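Local atomic coordinates of U4/U6 snRNA-associated-splicing factor PRP24 (Saccharomyces cerevisiae, PDB entry 4N0T), a protein that binds U6 snRNA, promotes its annealing with U4 snRNA and serves as a recycling factor of the spliceosome in yeast. Residues R99-L104 with R127-D132; C85-T90 with E137-C142; Q106-V111 with E144-L149. All coordinates share one frame; numbering follows the deposited sequence.

Interaction 1. Residues R99-L104 with R127-D132. With nucleotides of chain B.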
# COMPACT_ATOMS: atom_id res chain seq x y z
N ARG A 99 -13.07 6.47 -1.95
CA ARG A 99 -14.42 6.72 -2.45
C ARG A 99 -14.96 5.46 -3.13
O ARG A 99 -16.12 5.09 -2.92
CB ARG A 99 -14.38 7.89 -3.44
CG ARG A 99 -15.73 8.34 -3.99
CD ARG A 99 -15.49 9.27 -5.18
NE ARG A 99 -16.58 10.21 -5.44
CZ ARG A 99 -16.46 11.30 -6.20
NH1 ARG A 99 -15.29 11.59 -6.77
NH2 ARG A 99 -17.50 12.10 -6.38
N ASN A 100 -14.12 4.80 -3.93
CA ASN A 100 -14.54 3.57 -4.59
C ASN A 100 -14.95 2.51 -3.58
O ASN A 100 -15.92 1.78 -3.77
CB ASN A 100 -13.45 3.00 -5.51
CG ASN A 100 -13.15 3.91 -6.69
OD1 ASN A 100 -11.99 4.14 -7.04
ND2 ASN A 100 -14.19 4.42 -7.33
N ILE A 101 -14.18 2.40 -2.50
CA ILE A 101 -14.49 1.41 -1.48
C ILE A 101 -15.77 1.79 -0.77
O ILE A 101 -16.62 0.93 -0.49
CB ILE A 101 -13.32 1.27 -0.48
CG1 ILE A 101 -12.09 0.76 -1.22
CG2 ILE A 101 -13.71 0.36 0.67
CD1 ILE A 101 -10.78 0.79 -0.41
N ARG A 102 -15.91 3.07 -0.47
CA ARG A 102 -17.12 3.55 0.19
C ARG A 102 -18.34 3.22 -0.68
O ARG A 102 -19.35 2.75 -0.17
CB ARG A 102 -17.04 5.05 0.46
CG ARG A 102 -18.22 5.56 1.31
CD ARG A 102 -18.07 7.04 1.66
NE ARG A 102 -16.71 7.37 2.09
CZ ARG A 102 -16.30 7.39 3.35
NH1 ARG A 102 -17.14 7.12 4.35
NH2 ARG A 102 -15.04 7.70 3.63
N ASP A 103 -18.21 3.42 -1.98
CA ASP A 103 -19.32 3.15 -2.89
C ASP A 103 -19.67 1.66 -2.98
O ASP A 103 -20.85 1.30 -3.07
CB ASP A 103 -19.05 3.78 -4.27
CG ASP A 103 -18.99 5.30 -4.21
OD1 ASP A 103 -19.55 5.89 -3.26
OD2 ASP A 103 -18.38 5.91 -5.12
N LEU A 104 -18.66 0.78 -2.92
CA LEU A 104 -18.91 -0.66 -2.82
C LEU A 104 -19.86 -1.03 -1.69
O LEU A 104 -20.80 -1.81 -1.87
CB LEU A 104 -17.61 -1.44 -2.58
CG LEU A 104 -16.74 -1.99 -3.70
CD1 LEU A 104 -15.73 -2.94 -3.11
CD2 LEU A 104 -17.59 -2.70 -4.75
N ARG A 127 -1.24 -2.21 -0.77
CA ARG A 127 -2.61 -2.09 -1.23
C ARG A 127 -3.57 -2.94 -0.39
O ARG A 127 -3.75 -4.13 -0.63
CB ARG A 127 -2.69 -2.49 -2.71
CG ARG A 127 -3.94 -1.98 -3.39
CD ARG A 127 -3.79 -2.08 -4.88
NE ARG A 127 -4.39 -3.31 -5.36
CZ ARG A 127 -3.76 -4.26 -6.05
NH1 ARG A 127 -2.48 -4.16 -6.40
NH2 ARG A 127 -4.45 -5.32 -6.40
N PHE A 128 -4.17 -2.31 0.61
CA PHE A 128 -5.18 -2.96 1.44
C PHE A 128 -5.86 -1.83 2.19
O PHE A 128 -5.44 -0.68 2.11
CB PHE A 128 -4.56 -3.97 2.43
CG PHE A 128 -3.48 -3.39 3.32
CD1 PHE A 128 -3.82 -2.73 4.51
CD2 PHE A 128 -2.13 -3.50 2.96
CE1 PHE A 128 -2.82 -2.18 5.32
CE2 PHE A 128 -1.13 -2.97 3.77
CZ PHE A 128 -1.47 -2.30 4.95
N ALA A 129 -6.90 -2.16 2.95
CA ALA A 129 -7.66 -1.14 3.67
C ALA A 129 -8.34 -1.71 4.88
O ALA A 129 -8.74 -2.88 4.89
CB ALA A 129 -8.71 -0.46 2.76
N TYR A 130 -8.49 -0.88 5.91
CA TYR A 130 -9.34 -1.20 7.04
C TYR A 130 -10.62 -0.38 6.94
O TYR A 130 -10.58 0.82 6.58
CB TYR A 130 -8.64 -0.89 8.37
CG TYR A 130 -7.55 -1.86 8.69
CD1 TYR A 130 -7.81 -3.03 9.39
CD2 TYR A 130 -6.25 -1.63 8.27
CE1 TYR A 130 -6.81 -3.93 9.67
CE2 TYR A 130 -5.24 -2.52 8.54
CZ TYR A 130 -5.52 -3.66 9.24
OH TYR A 130 -4.49 -4.54 9.49
N ILE A 131 -11.75 -1.01 7.23
CA ILE A 131 -13.03 -0.33 7.13
C ILE A 131 -13.82 -0.61 8.39
O ILE A 131 -14.01 -1.78 8.75
CB ILE A 131 -13.86 -0.86 5.94
CG1 ILE A 131 -13.07 -0.73 4.64
CG2 ILE A 131 -15.17 -0.07 5.83
CD1 ILE A 131 -13.40 -1.84 3.65
N ASP A 132 -14.30 0.45 9.04
CA ASP A 132 -15.19 0.29 10.19
C ASP A 132 -16.63 0.51 9.74
O ASP A 132 -16.94 1.50 9.07
CB ASP A 132 -14.86 1.31 11.28
CG ASP A 132 -13.53 1.03 11.96
OD1 ASP A 132 -13.05 -0.12 11.89
OD2 ASP A 132 -12.98 1.98 12.57
P G B 21 0.67 -3.72 9.03
OP1 G B 21 1.93 -4.15 8.36
OP2 G B 21 0.75 -3.56 10.52
O5' G B 21 0.16 -2.38 8.36
C5' G B 21 -1.13 -1.87 8.67
C4' G B 21 -1.30 -0.46 8.15
O4' G B 21 -2.70 -0.09 8.29
C3' G B 21 -0.54 0.61 8.92
O3' G B 21 -0.46 1.73 8.05
C2' G B 21 -1.52 0.95 10.03
O2' G B 21 -1.26 2.17 10.68
C1' G B 21 -2.81 0.98 9.22
N9 G B 21 -4.04 0.78 9.96
C8 G B 21 -5.12 1.62 9.85
N7 G B 21 -6.12 1.21 10.56
C5 G B 21 -5.71 0.04 11.14
C6 G B 21 -6.42 -0.84 11.99
O6 G B 21 -7.59 -0.72 12.42
N1 G B 21 -5.64 -1.92 12.36
C2 G B 21 -4.35 -2.15 11.92
N2 G B 21 -3.75 -3.26 12.36
N3 G B 21 -3.68 -1.33 11.13
C4 G B 21 -4.42 -0.27 10.76
P A B 18 2.83 -7.60 -4.86
OP1 A B 18 3.78 -6.55 -4.41
OP2 A B 18 3.08 -9.02 -4.54
O5' A B 18 1.36 -7.30 -4.28
C5' A B 18 0.78 -6.01 -4.35
C4' A B 18 -0.68 -6.05 -3.97
O4' A B 18 -1.40 -6.99 -4.82
C3' A B 18 -1.00 -6.51 -2.56
O3' A B 18 -0.85 -5.47 -1.61
C2' A B 18 -2.44 -7.01 -2.69
O2' A B 18 -3.34 -5.92 -2.79
C1' A B 18 -2.38 -7.67 -4.06
N9 A B 18 -1.99 -9.09 -3.99
C8 A B 18 -0.84 -9.68 -4.47
N7 A B 18 -0.80 -10.97 -4.27
C5 A B 18 -2.00 -11.26 -3.64
C6 A B 18 -2.55 -12.46 -3.18
N6 A B 18 -1.94 -13.65 -3.30
N1 A B 18 -3.76 -12.42 -2.58
C2 A B 18 -4.38 -11.23 -2.47
N3 A B 18 -3.95 -10.04 -2.87
C4 A B 18 -2.74 -10.11 -3.45
P A B 20 0.34 -8.46 4.35
OP1 A B 20 1.31 -7.75 3.48
OP2 A B 20 0.74 -9.76 4.96
O5' A B 20 -0.11 -7.51 5.54
C5' A B 20 -0.45 -6.14 5.32
C4' A B 20 -1.08 -5.53 6.55
O4' A B 20 -2.44 -6.04 6.65
C3' A B 20 -0.39 -5.86 7.87
O3' A B 20 -0.53 -4.77 8.77
C2' A B 20 -1.21 -7.03 8.40
O2' A B 20 -1.18 -7.19 9.80
C1' A B 20 -2.62 -6.66 7.91
N9 A B 20 -3.49 -7.82 7.74
C8 A B 20 -3.29 -8.91 6.94
N7 A B 20 -4.24 -9.82 7.04
C5 A B 20 -5.13 -9.27 7.96
C6 A B 20 -6.34 -9.73 8.51
N6 A B 20 -6.88 -10.91 8.17
N1 A B 20 -6.96 -8.94 9.40
C2 A B 20 -6.40 -7.77 9.75
N3 A B 20 -5.26 -7.24 9.31
C4 A B 20 -4.68 -8.04 8.41
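Ile101 of the helix meets Ala129 and Ile131 of the strand, and all three are buried. Ile101 CD1 comes to 4.0 Å from Ala129 CB. The other branch, Ile101 CG2, lies 3.7 Å from Ile131 CD1, and these two isoleucine side chains cross obliquely. Ile101 CG1 lies anti to the carbonyl carbon (chi1 -64°), which puts CG2 anti to the backbone N, and the two branches spread to two successive inward residues of the strand. The contact is wholly apolar.

Alternate residues of the strand meet RNA. The base of G21 of chain B lies over one face of the Tyr130 ring, with G21 C6 3.5 Å above the ring plane and over its centre. Tyr130 OH donates a 2.8 Å hydrogen bond to A20 N3 of chain B. One tyrosine thus contacts two successive nucleotides. Phe128 takes the A20 sugar over one face, near the rim, at 3.6 Å from its plane to A20 C4', while the G21 sugar lies at its edge. At Arg127, the 2'-hydroxyl of A18 of chain B donates to the backbone, with A18 O2' 2.8 Å from Arg127 O. The same O2' sits over the centre of the Arg127 guanidinium. Arg127 NE is hydrogen-bonded to Phe92 O, which helps fix this flat group beneath the sugar.

This is the two-faced sheet of an RNA recognition motif. Aromatic residues of strand 128-133 face RNA, and small or branched ones face helix 98-107. The strand runs between 112-116 and 86-90, with Ile131 also touching Ile115 and Met89.

Interaction 2. Residues C85-T90 with E137-C142. With nucleotides of chain B.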
# COMPACT_ATOMS: atom_id res chain seq x y z
N CYS A 85 -16.69 -4.78 14.35
CA CYS A 85 -17.22 -3.95 13.28
C CYS A 85 -16.16 -3.50 12.28
O CYS A 85 -16.35 -2.50 11.60
CB CYS A 85 -17.85 -2.70 13.87
SG CYS A 85 -19.39 -3.01 14.77
N THR A 86 -15.04 -4.23 12.20
CA THR A 86 -13.96 -3.80 11.33
C THR A 86 -13.65 -4.87 10.28
O THR A 86 -13.49 -6.05 10.60
CB THR A 86 -12.69 -3.47 12.15
OG1 THR A 86 -13.00 -2.45 13.10
CG2 THR A 86 -11.57 -3.00 11.23
N LEU A 87 -13.56 -4.44 9.02
CA LEU A 87 -13.16 -5.31 7.93
C LEU A 87 -11.73 -5.01 7.52
O LEU A 87 -11.26 -3.88 7.65
CB LEU A 87 -14.03 -5.02 6.72
CG LEU A 87 -15.52 -5.13 6.99
CD1 LEU A 87 -16.28 -4.42 5.89
CD2 LEU A 87 -15.89 -6.58 7.08
N TRP A 88 -11.05 -6.03 7.02
CA TRP A 88 -9.80 -5.81 6.31
C TRP A 88 -10.01 -6.28 4.88
O TRP A 88 -10.53 -7.39 4.65
CB TRP A 88 -8.66 -6.56 6.99
CG TRP A 88 -7.32 -6.46 6.30
CD1 TRP A 88 -6.39 -5.47 6.43
CD2 TRP A 88 -6.74 -7.44 5.43
NE1 TRP A 88 -5.26 -5.76 5.68
CE2 TRP A 88 -5.46 -6.96 5.04
CE3 TRP A 88 -7.18 -8.67 4.92
CZ2 TRP A 88 -4.62 -7.68 4.18
CZ3 TRP A 88 -6.34 -9.38 4.07
CH2 TRP A 88 -5.07 -8.88 3.71
N MET A 89 -9.63 -5.44 3.94
CA MET A 89 -9.84 -5.70 2.52
C MET A 89 -8.53 -5.60 1.75
O MET A 89 -7.72 -4.71 2.00
CB MET A 89 -10.88 -4.70 1.99
CG MET A 89 -11.31 -4.91 0.56
SD MET A 89 -12.53 -3.63 0.13
CE MET A 89 -13.97 -4.25 0.98
N THR A 90 -8.30 -6.53 0.83
CA THR A 90 -7.16 -6.38 -0.05
C THR A 90 -7.46 -6.86 -1.47
O THR A 90 -8.53 -7.44 -1.75
CB THR A 90 -5.89 -7.09 0.51
OG1 THR A 90 -4.75 -6.58 -0.20
CG2 THR A 90 -5.96 -8.61 0.32
N GLU A 137 -23.29 -7.40 12.36
CA GLU A 137 -24.13 -7.89 11.27
C GLU A 137 -23.71 -7.33 9.91
O GLU A 137 -23.56 -8.08 8.94
CB GLU A 137 -25.60 -7.60 11.57
CG GLU A 137 -26.19 -8.47 12.68
CD GLU A 137 -25.62 -8.19 14.08
OE1 GLU A 137 -25.31 -7.01 14.38
OE2 GLU A 137 -25.47 -9.15 14.87
N ASP A 138 -23.51 -6.02 9.84
CA ASP A 138 -23.07 -5.40 8.59
C ASP A 138 -21.68 -5.94 8.21
O ASP A 138 -21.41 -6.21 7.04
CB ASP A 138 -23.04 -3.87 8.71
CG ASP A 138 -24.39 -3.23 8.41
OD1 ASP A 138 -25.41 -3.96 8.42
OD2 ASP A 138 -24.44 -2.01 8.16
N ALA A 139 -20.81 -6.10 9.20
CA ALA A 139 -19.47 -6.62 8.92
C ALA A 139 -19.57 -8.02 8.30
O ALA A 139 -18.95 -8.28 7.26
CB ALA A 139 -18.60 -6.65 10.18
N ARG A 140 -20.35 -8.90 8.91
CA ARG A 140 -20.51 -10.25 8.34
C ARG A 140 -21.15 -10.21 6.96
O ARG A 140 -20.83 -11.04 6.09
CB ARG A 140 -21.32 -11.16 9.27
CG ARG A 140 -20.62 -11.51 10.59
CD ARG A 140 -19.33 -12.31 10.38
NE ARG A 140 -18.69 -12.65 11.65
CZ ARG A 140 -17.51 -13.25 11.76
NH1 ARG A 140 -16.82 -13.58 10.67
NH2 ARG A 140 -17.01 -13.52 12.96
N TYR A 141 -22.04 -9.25 6.74
CA TYR A 141 -22.70 -9.11 5.45
C TYR A 141 -21.72 -8.64 4.37
O TYR A 141 -21.77 -9.11 3.23
CB TYR A 141 -23.92 -8.17 5.56
CG TYR A 141 -24.79 -8.11 4.33
CD1 TYR A 141 -25.48 -9.24 3.90
CD2 TYR A 141 -24.94 -6.94 3.60
CE1 TYR A 141 -26.28 -9.20 2.76
CE2 TYR A 141 -25.74 -6.89 2.46
CZ TYR A 141 -26.41 -8.03 2.05
OH TYR A 141 -27.20 -8.00 0.93
N CYS A 142 -20.81 -7.74 4.73
CA CYS A 142 -19.77 -7.32 3.79
C CYS A 142 -18.90 -8.50 3.36
O CYS A 142 -18.52 -8.60 2.19
CB CYS A 142 -18.88 -6.24 4.39
SG CYS A 142 -19.70 -4.64 4.58
P A B 20 0.34 -8.46 4.35
OP1 A B 20 1.31 -7.75 3.48
OP2 A B 20 0.74 -9.76 4.96
O5' A B 20 -0.11 -7.51 5.54
C5' A B 20 -0.45 -6.14 5.32
C4' A B 20 -1.08 -5.53 6.55
O4' A B 20 -2.44 -6.04 6.65
C3' A B 20 -0.39 -5.86 7.87
O3' A B 20 -0.53 -4.77 8.77
C2' A B 20 -1.21 -7.03 8.40
O2' A B 20 -1.18 -7.19 9.80
C1' A B 20 -2.62 -6.66 7.91
N9 A B 20 -3.49 -7.82 7.74
C8 A B 20 -3.29 -8.91 6.94
N7 A B 20 -4.24 -9.82 7.04
C5 A B 20 -5.13 -9.27 7.96
C6 A B 20 -6.34 -9.73 8.51
N6 A B 20 -6.88 -10.91 8.17
N1 A B 20 -6.96 -8.94 9.40
C2 A B 20 -6.40 -7.77 9.75
N3 A B 20 -5.26 -7.24 9.31
C4 A B 20 -4.68 -8.04 8.41
P C B 19 0.16 -5.66 -0.36
OP1 C B 19 -0.03 -4.47 0.50
OP2 C B 19 1.52 -6.03 -0.86
O5' C B 19 -0.38 -6.98 0.35
C5' C B 19 -1.66 -6.99 0.97
C4' C B 19 -2.04 -8.38 1.38
O4' C B 19 -2.18 -9.21 0.20
C3' C B 19 -0.99 -9.10 2.20
O3' C B 19 -1.03 -8.72 3.57
C2' C B 19 -1.31 -10.55 1.95
O2' C B 19 -2.48 -10.93 2.68
C1' C B 19 -1.67 -10.50 0.46
N1 C B 19 -0.48 -10.71 -0.40
C2 C B 19 -0.07 -12.03 -0.61
O2 C B 19 -0.72 -12.94 -0.06
N3 C B 19 1.00 -12.26 -1.39
C4 C B 19 1.67 -11.24 -1.95
N4 C B 19 2.74 -11.52 -2.72
C5 C B 19 1.28 -9.88 -1.75
C6 C B 19 0.21 -9.66 -0.97
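Leu87 reaches from the strand to Ala139 and Cys142 of the helix, spreading its two methyls over successive helical turns. The tight part is at Cys142, where Leu87 CD1 lies 3.5 Å from Cys142 CB. The other methyl, Leu87 CD2, comes to 3.5 Å from the backbone Ala139 O. Leu87 CG is anti to its carbonyl carbon (chi1 -55°), which directs both methyls at the helix. Packing is looser at the strand's beginning, where Cys85 CA is 4.3 Å from Ala139 CB. On the solvent side of the helix, Glu137 and Arg140 are exposed.

The other face of the strand belongs to RNA. Trp88 lays its ring on the base of A20 of chain B, with A20 C5 3.5 Å above the ring plane and over its centre. Trp88 NE1 comes within 3.0 Å of A20 O4'. The far rim of the indole, at Trp88 CH2, is 3.5 Å from C19 O2' of chain B. Next along this face, Thr90 OG1 touches the C19 sugar and is hydrogen-bonded to Arg127 O. A serine in place of Trp88 would probably leave the A20 base without the broad indole face it lies against, and held less firmly.

The central strand of this RNA recognition motif therefore divides its chemistry by face. Aliphatic and sulfur-bearing groups pack the strand against the helix without polar bonds, while a broad aromatic surface holds the nucleotide by face-on contact.

Interaction 3. Residues Q106-V111 with E144-L149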
# COMPACT_ATOMS: atom_id res chain seq x y z
N GLN A 106 -21.80 1.08 -0.00
CA GLN A 106 -23.03 1.83 -0.25
C GLN A 106 -24.00 0.97 -1.08
O GLN A 106 -25.20 0.90 -0.79
CB GLN A 106 -22.67 3.11 -1.00
CG GLN A 106 -23.68 4.22 -1.00
CD GLN A 106 -23.19 5.43 -1.80
OE1 GLN A 106 -22.98 5.34 -3.01
NE2 GLN A 106 -22.97 6.54 -1.11
N ASP A 107 -23.45 0.31 -2.09
CA ASP A 107 -24.21 -0.58 -2.99
C ASP A 107 -24.92 -1.74 -2.29
O ASP A 107 -25.95 -2.22 -2.77
CB ASP A 107 -23.29 -1.17 -4.06
CG ASP A 107 -23.04 -0.21 -5.21
OD1 ASP A 107 -23.17 1.02 -5.02
OD2 ASP A 107 -22.72 -0.70 -6.31
N ILE A 108 -24.36 -2.22 -1.18
CA ILE A 108 -24.98 -3.31 -0.44
C ILE A 108 -25.59 -2.79 0.85
O ILE A 108 -25.81 -3.53 1.82
CB ILE A 108 -23.97 -4.47 -0.19
CG1 ILE A 108 -22.74 -3.96 0.58
CG2 ILE A 108 -23.56 -5.09 -1.51
CD1 ILE A 108 -21.94 -5.09 1.27
N ASN A 109 -25.85 -1.48 0.83
CA ASN A 109 -26.57 -0.77 1.89
C ASN A 109 -25.90 -0.90 3.26
O ASN A 109 -26.57 -1.10 4.27
CB ASN A 109 -28.05 -1.18 1.93
CG ASN A 109 -28.79 -0.81 0.66
OD1 ASN A 109 -28.68 0.32 0.16
ND2 ASN A 109 -29.53 -1.76 0.11
N VAL A 110 -24.58 -0.76 3.26
CA VAL A 110 -23.81 -0.76 4.49
C VAL A 110 -23.17 0.62 4.71
O VAL A 110 -22.44 1.11 3.85
CB VAL A 110 -22.71 -1.83 4.44
CG1 VAL A 110 -21.76 -1.69 5.63
CG2 VAL A 110 -23.33 -3.22 4.40
N VAL A 111 -23.46 1.24 5.85
CA VAL A 111 -22.87 2.53 6.19
C VAL A 111 -21.41 2.31 6.59
O VAL A 111 -21.11 1.40 7.36
CB VAL A 111 -23.60 3.16 7.37
CG1 VAL A 111 -22.90 4.45 7.83
CG2 VAL A 111 -25.06 3.43 7.00
N GLU A 144 -19.82 -11.66 3.31
CA GLU A 144 -20.70 -12.50 2.50
C GLU A 144 -20.80 -12.02 1.06
O GLU A 144 -20.66 -12.80 0.12
CB GLU A 144 -22.10 -12.55 3.11
CG GLU A 144 -23.08 -13.43 2.34
CD GLU A 144 -24.54 -13.16 2.70
OE1 GLU A 144 -24.83 -12.87 3.88
OE2 GLU A 144 -25.39 -13.23 1.78
N LYS A 145 -21.00 -10.71 0.87
CA LYS A 145 -21.23 -10.16 -0.46
C LYS A 145 -19.96 -9.76 -1.22
O LYS A 145 -19.97 -9.77 -2.45
CB LYS A 145 -22.16 -8.95 -0.38
CG LYS A 145 -23.49 -9.23 0.31
CD LYS A 145 -24.41 -10.11 -0.54
CE LYS A 145 -24.81 -9.41 -1.82
NZ LYS A 145 -26.09 -9.95 -2.37
N LEU A 146 -18.90 -9.41 -0.50
CA LEU A 146 -17.74 -8.79 -1.14
C LEU A 146 -16.51 -9.69 -1.23
O LEU A 146 -15.67 -9.49 -2.11
CB LEU A 146 -17.35 -7.47 -0.45
CG LEU A 146 -18.48 -6.44 -0.32
CD1 LEU A 146 -18.00 -5.19 0.42
CD2 LEU A 146 -19.06 -6.07 -1.68
N ASN A 147 -16.37 -10.65 -0.31
CA ASN A 147 -15.23 -11.56 -0.39
C ASN A 147 -15.36 -12.43 -1.63
O ASN A 147 -16.33 -13.18 -1.77
CB ASN A 147 -15.09 -12.44 0.85
CG ASN A 147 -13.78 -13.22 0.88
OD1 ASN A 147 -12.71 -12.65 0.62
ND2 ASN A 147 -13.85 -14.52 1.15
N GLY A 148 -14.38 -12.33 -2.54
CA GLY A 148 -14.41 -13.10 -3.77
C GLY A 148 -14.99 -12.34 -4.95
O GLY A 148 -14.98 -12.83 -6.08
N LEU A 149 -15.48 -11.14 -4.70
CA LEU A 149 -16.03 -10.31 -5.77
C LEU A 149 -14.96 -9.95 -6.80
O LEU A 149 -13.86 -9.53 -6.44
CB LEU A 149 -16.66 -9.04 -5.19
CG LEU A 149 -17.37 -8.08 -6.13
CD1 LEU A 149 -18.63 -8.74 -6.68
CD2 LEU A 149 -17.72 -6.79 -5.41
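Ile108 and Leu146 meet tip to tip, and this apolar touch is the heart of the contact. Ile108 CD1 lies 4.0 Å from Leu146 CD1 and as close to Leu146 CG, so the end of the isoleucine rests against the fork of the leucine. Ile108 CG1 sits between its backbone N and carbonyl carbon (chi1 57°), a less common setting that carries CD1 across to the other helix. The same methyl is 4.2 Å from Lys145 CB. Only the base of the lysine takes part, since its chain bends and leads its amine away from Ile108.

Backbone bonds shape the two ends that meet. Helix 98-107 closes in a Schellman motif, with Asn109 at positive phi as its C-prime residue. Asn109 N is 3.0 Å from Gln106 O, and Val110 N bonds to Leu105 O. This turn brings Ile108 to the neighbouring helix. On the other side, helix 136-146 passes into a type II beta turn from Leu146 to Leu149, where Leu149 N is 3.1 Å from Leu146 O. Gly148 takes a positive phi there (96°), at which a side chain would press on the preceding carbonyl oxygen.

Ile108 also packs on Tyr141 and Cys142, and Leu146 on Leu105 and Leu156. With dispersion and exclusion of water as its chemistry, the contact joins the C-terminal ends of the motif's two helices by apolar packing, with the charged lysine end kept outside.

The three contacts build one RNA recognition motif, the second in the chain. Interactions 1 and 2 place one helix each beneath adjacent strands of one sheet, with centres about 10 Å apart. Interaction 3 joins those helices at their ends, and its centre lies about 8 Å from that of interaction 2. A hydrogen bond probably ties the two strands at one end, Asp132 OD1 to Thr86 OG1 (2.6 Å). Further along, Tyr130 CZ and Trp88 CD1 approach to 3.4 Å, so the two rings, turned about 60° to each other, offer adjoining faces to G21 and A20 of chain B. Interaction 3 stays about 9 Å from the RNA at its nearest atom.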